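Local coordinates for Rubredoxin\:oxygen oxidoreductase (Desulfovibrio gigas, PDB 1E5D), which catalyses the four-electron reduction of one oxygen molecule to two molecules of water, using a diiron centre and FMN, at residues S265-L273 against G339-W347. Numbering follows the deposited sequence.
Sequences STEKMARVL and GGAFGSFGW. With FMN (flavin mononucleotide), chain C.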
# COMPACT_ATOMS: atom_id res chain seq x y z
N SER A 265 8.59 -1.73 -17.79
CA SER A 265 9.19 -2.97 -18.32
C SER A 265 8.59 -4.16 -17.58
O SER A 265 8.30 -5.20 -18.16
CB SER A 265 10.71 -2.96 -18.21
OG SER A 265 11.29 -1.96 -19.02
N THR A 266 8.40 -4.01 -16.26
CA THR A 266 7.76 -5.12 -15.55
C THR A 266 6.34 -5.31 -16.07
O THR A 266 5.77 -6.40 -16.06
CB THR A 266 7.76 -4.90 -14.03
OG1 THR A 266 9.11 -4.74 -13.59
CG2 THR A 266 7.20 -6.12 -13.31
N GLU A 267 5.74 -4.22 -16.57
CA GLU A 267 4.39 -4.36 -17.10
C GLU A 267 4.35 -5.20 -18.38
O GLU A 267 3.50 -6.09 -18.53
CB GLU A 267 3.75 -3.00 -17.35
CG GLU A 267 2.25 -3.11 -17.60
CD GLU A 267 1.68 -1.92 -18.34
OE1 GLU A 267 2.19 -0.80 -18.14
OE2 GLU A 267 0.70 -2.12 -19.09
N LYS A 268 5.27 -4.94 -19.29
CA LYS A 268 5.42 -5.68 -20.54
C LYS A 268 5.65 -7.17 -20.30
O LYS A 268 5.02 -8.03 -20.92
CB LYS A 268 6.59 -5.09 -21.36
CG LYS A 268 6.25 -3.73 -21.94
CD LYS A 268 7.45 -3.09 -22.62
CE LYS A 268 7.35 -1.57 -22.59
NZ LYS A 268 8.05 -0.96 -23.76
N MET A 269 6.56 -7.47 -19.38
CA MET A 269 6.75 -8.85 -18.94
C MET A 269 5.40 -9.42 -18.50
O MET A 269 5.00 -10.50 -18.91
CB MET A 269 7.80 -8.88 -17.83
CG MET A 269 9.13 -8.27 -18.27
SD MET A 269 10.32 -8.15 -16.92
CE MET A 269 10.67 -9.88 -16.62
N ALA A 270 4.66 -8.68 -17.66
CA ALA A 270 3.36 -9.15 -17.21
C ALA A 270 2.41 -9.40 -18.37
O ALA A 270 1.72 -10.42 -18.44
CB ALA A 270 2.73 -8.17 -16.24
N ARG A 271 2.37 -8.45 -19.31
CA ARG A 271 1.46 -8.63 -20.45
C ARG A 271 1.85 -9.87 -21.24
O ARG A 271 1.02 -10.65 -21.69
CB ARG A 271 1.47 -7.40 -21.36
CG ARG A 271 0.89 -6.15 -20.70
CD ARG A 271 1.09 -4.95 -21.62
NE ARG A 271 0.16 -5.02 -22.75
CZ ARG A 271 -1.16 -4.94 -22.60
NH1 ARG A 271 -1.69 -4.79 -21.39
NH2 ARG A 271 -1.94 -5.01 -23.66
N VAL A 272 3.16 -10.09 -21.41
CA VAL A 272 3.57 -11.28 -22.14
C VAL A 272 3.13 -12.54 -21.39
O VAL A 272 2.57 -13.45 -22.00
CB VAL A 272 5.09 -11.33 -22.36
CG1 VAL A 272 5.52 -12.77 -22.62
CG2 VAL A 272 5.49 -10.42 -23.51
N LEU A 273 3.39 -12.56 -20.09
CA LEU A 273 2.98 -13.69 -19.26
C LEU A 273 1.50 -13.97 -19.47
O LEU A 273 1.12 -15.12 -19.65
CB LEU A 273 3.27 -13.44 -17.78
CG LEU A 273 4.70 -13.72 -17.32
CD1 LEU A 273 4.92 -13.33 -15.86
CD2 LEU A 273 5.05 -15.19 -17.53
N GLY A 339 3.31 -20.71 -7.21
CA GLY A 339 3.89 -19.38 -7.28
C GLY A 339 4.75 -19.17 -8.50
O GLY A 339 5.16 -20.12 -9.17
N GLY A 340 5.02 -17.91 -8.78
CA GLY A 340 5.82 -17.40 -9.87
C GLY A 340 6.29 -15.99 -9.54
O GLY A 340 5.65 -15.27 -8.78
N ALA A 341 7.42 -15.58 -10.12
CA ALA A 341 7.93 -14.24 -9.88
C ALA A 341 8.70 -13.71 -11.09
O ALA A 341 9.26 -14.44 -11.91
CB ALA A 341 8.80 -14.20 -8.65
N PHE A 342 8.74 -12.39 -11.22
CA PHE A 342 9.45 -11.82 -12.36
C PHE A 342 9.69 -10.34 -12.10
O PHE A 342 9.14 -9.76 -11.17
CB PHE A 342 8.66 -12.04 -13.65
CG PHE A 342 7.33 -11.31 -13.68
CD1 PHE A 342 6.23 -11.84 -13.01
CD2 PHE A 342 7.18 -10.12 -14.37
CE1 PHE A 342 5.01 -11.20 -13.03
CE2 PHE A 342 5.96 -9.47 -14.40
CZ PHE A 342 4.86 -10.01 -13.73
N GLY A 343 10.52 -9.71 -12.92
CA GLY A 343 10.77 -8.30 -12.69
C GLY A 343 11.95 -7.78 -13.48
O GLY A 343 12.71 -8.56 -14.06
N SER A 344 12.06 -6.46 -13.50
CA SER A 344 13.15 -5.76 -14.15
C SER A 344 13.97 -5.08 -13.06
O SER A 344 13.43 -4.73 -12.01
CB SER A 344 12.60 -4.76 -15.16
OG SER A 344 13.63 -4.24 -15.98
N PHE A 345 15.26 -4.90 -13.29
CA PHE A 345 16.17 -4.33 -12.30
C PHE A 345 17.24 -3.54 -13.05
O PHE A 345 17.36 -3.74 -14.26
CB PHE A 345 16.82 -5.41 -11.42
CG PHE A 345 17.82 -6.24 -12.22
CD1 PHE A 345 17.36 -7.22 -13.09
CD2 PHE A 345 19.18 -6.03 -12.09
CE1 PHE A 345 18.26 -7.95 -13.84
CE2 PHE A 345 20.08 -6.76 -12.85
CZ PHE A 345 19.62 -7.72 -13.72
N GLY A 346 17.97 -2.69 -12.35
CA GLY A 346 18.97 -1.85 -12.99
C GLY A 346 20.38 -2.21 -12.60
O GLY A 346 21.33 -2.00 -13.36
N TRP A 347 20.57 -2.76 -11.40
CA TRP A 347 21.91 -3.15 -10.97
C TRP A 347 21.87 -4.19 -9.86
O TRP A 347 22.38 -5.30 -10.04
CB TRP A 347 22.70 -1.92 -10.50
CG TRP A 347 22.06 -1.03 -9.49
CD1 TRP A 347 22.21 -1.09 -8.13
CD2 TRP A 347 21.18 0.07 -9.75
NE1 TRP A 347 21.47 -0.09 -7.53
CE2 TRP A 347 20.83 0.63 -8.50
CE3 TRP A 347 20.65 0.64 -10.91
CZ2 TRP A 347 19.98 1.73 -8.39
CZ3 TRP A 347 19.81 1.72 -10.80
CH2 TRP A 347 19.48 2.25 -9.55
N1 FMN C . 17.45 -1.09 -9.85
C2 FMN C . 18.24 -1.81 -9.07
O2 FMN C . 18.96 -2.68 -9.50
N3 FMN C . 18.30 -1.61 -7.67
C4 FMN C . 17.83 -0.43 -7.11
O4 FMN C . 17.87 -0.32 -5.90
C4A FMN C . 16.99 0.39 -7.97
N5 FMN C . 16.20 1.35 -7.44
C5A FMN C . 15.70 2.28 -8.32
C6 FMN C . 14.97 3.37 -7.78
C7 FMN C . 14.22 4.19 -8.59
C7M FMN C . 13.23 5.14 -7.97
C8 FMN C . 14.14 3.93 -10.01
C8M FMN C . 13.52 4.95 -10.94
C9 FMN C . 15.02 2.99 -10.57
C9A FMN C . 15.62 2.05 -9.73
N10 FMN C . 16.19 0.83 -10.20
C10 FMN C . 16.92 0.06 -9.39
C1' FMN C . 16.17 0.60 -11.66
C2' FMN C . 14.83 -0.04 -12.10
O2' FMN C . 14.66 -1.30 -11.45
C3' FMN C . 14.94 -0.23 -13.60
O3' FMN C . 14.70 1.05 -14.18
C4' FMN C . 13.89 -1.21 -14.12
O4' FMN C . 14.00 -1.34 -15.55
C5' FMN C . 12.53 -0.66 -13.72
O5' FMN C . 11.42 -1.63 -14.26
P FMN C . 10.01 -1.12 -14.57
O1P FMN C . 9.10 -2.35 -14.53
O2P FMN C . 9.64 -0.07 -13.73
O3P FMN C . 9.99 -0.58 -15.92
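Phe342 lays its ring against the first turns of helix 265-279: the Leu273 methyl CD1 sits over one face in a CH-pi contact, 3.6 Å from the ring centroid and shifted toward the rim at CD1 and CE1. At the edge, in the ring plane, lies the carbonyl of Thr266, its O 3.5 Å from Phe342 CE2, while this same O accepts the helical bond from Ala270 N. Met269 CB and Ala270 CB close in on CD2 and CZ. With chi1 at 65°, Phe342 CG stands between its own backbone N and carbonyl carbon, which carries the ring across to the helix. Met269 bends at chi3, and its CE reaches Gly343, 3.5 Å from O; strand 371-374 and Leu385 also pack on this side chain. Nearer the helix start, Thr266 divides its branches: CG2 rests on the Phe342 rim, whereas OG1 donates to FMN O1P at 2.6 Å and weakly accepts Ser344 N at 3.4 Å. The backbone N of Ser265 and of Thr266 also bind phosphate oxygens, and the helix N-terminus probably favours that negative charge. Ser344 OG accepts a bond from FMN O4' at 3.0 Å and directs its one proton at the carbonyls of Asn375 and Val373. Beyond the strand, Gly346 N bonds flavin N1 and O2, Trp347 N bonds O2, and the indole lies flat over the isoalloxazine pyrimidine; Trp147 of the second subunit meets this indole edge-to-face. Helix against an inner strand of the five-stranded parallel sheet, segment axes roughly antiparallel at 149°, makes the FMN site of a flavodoxin-like fold.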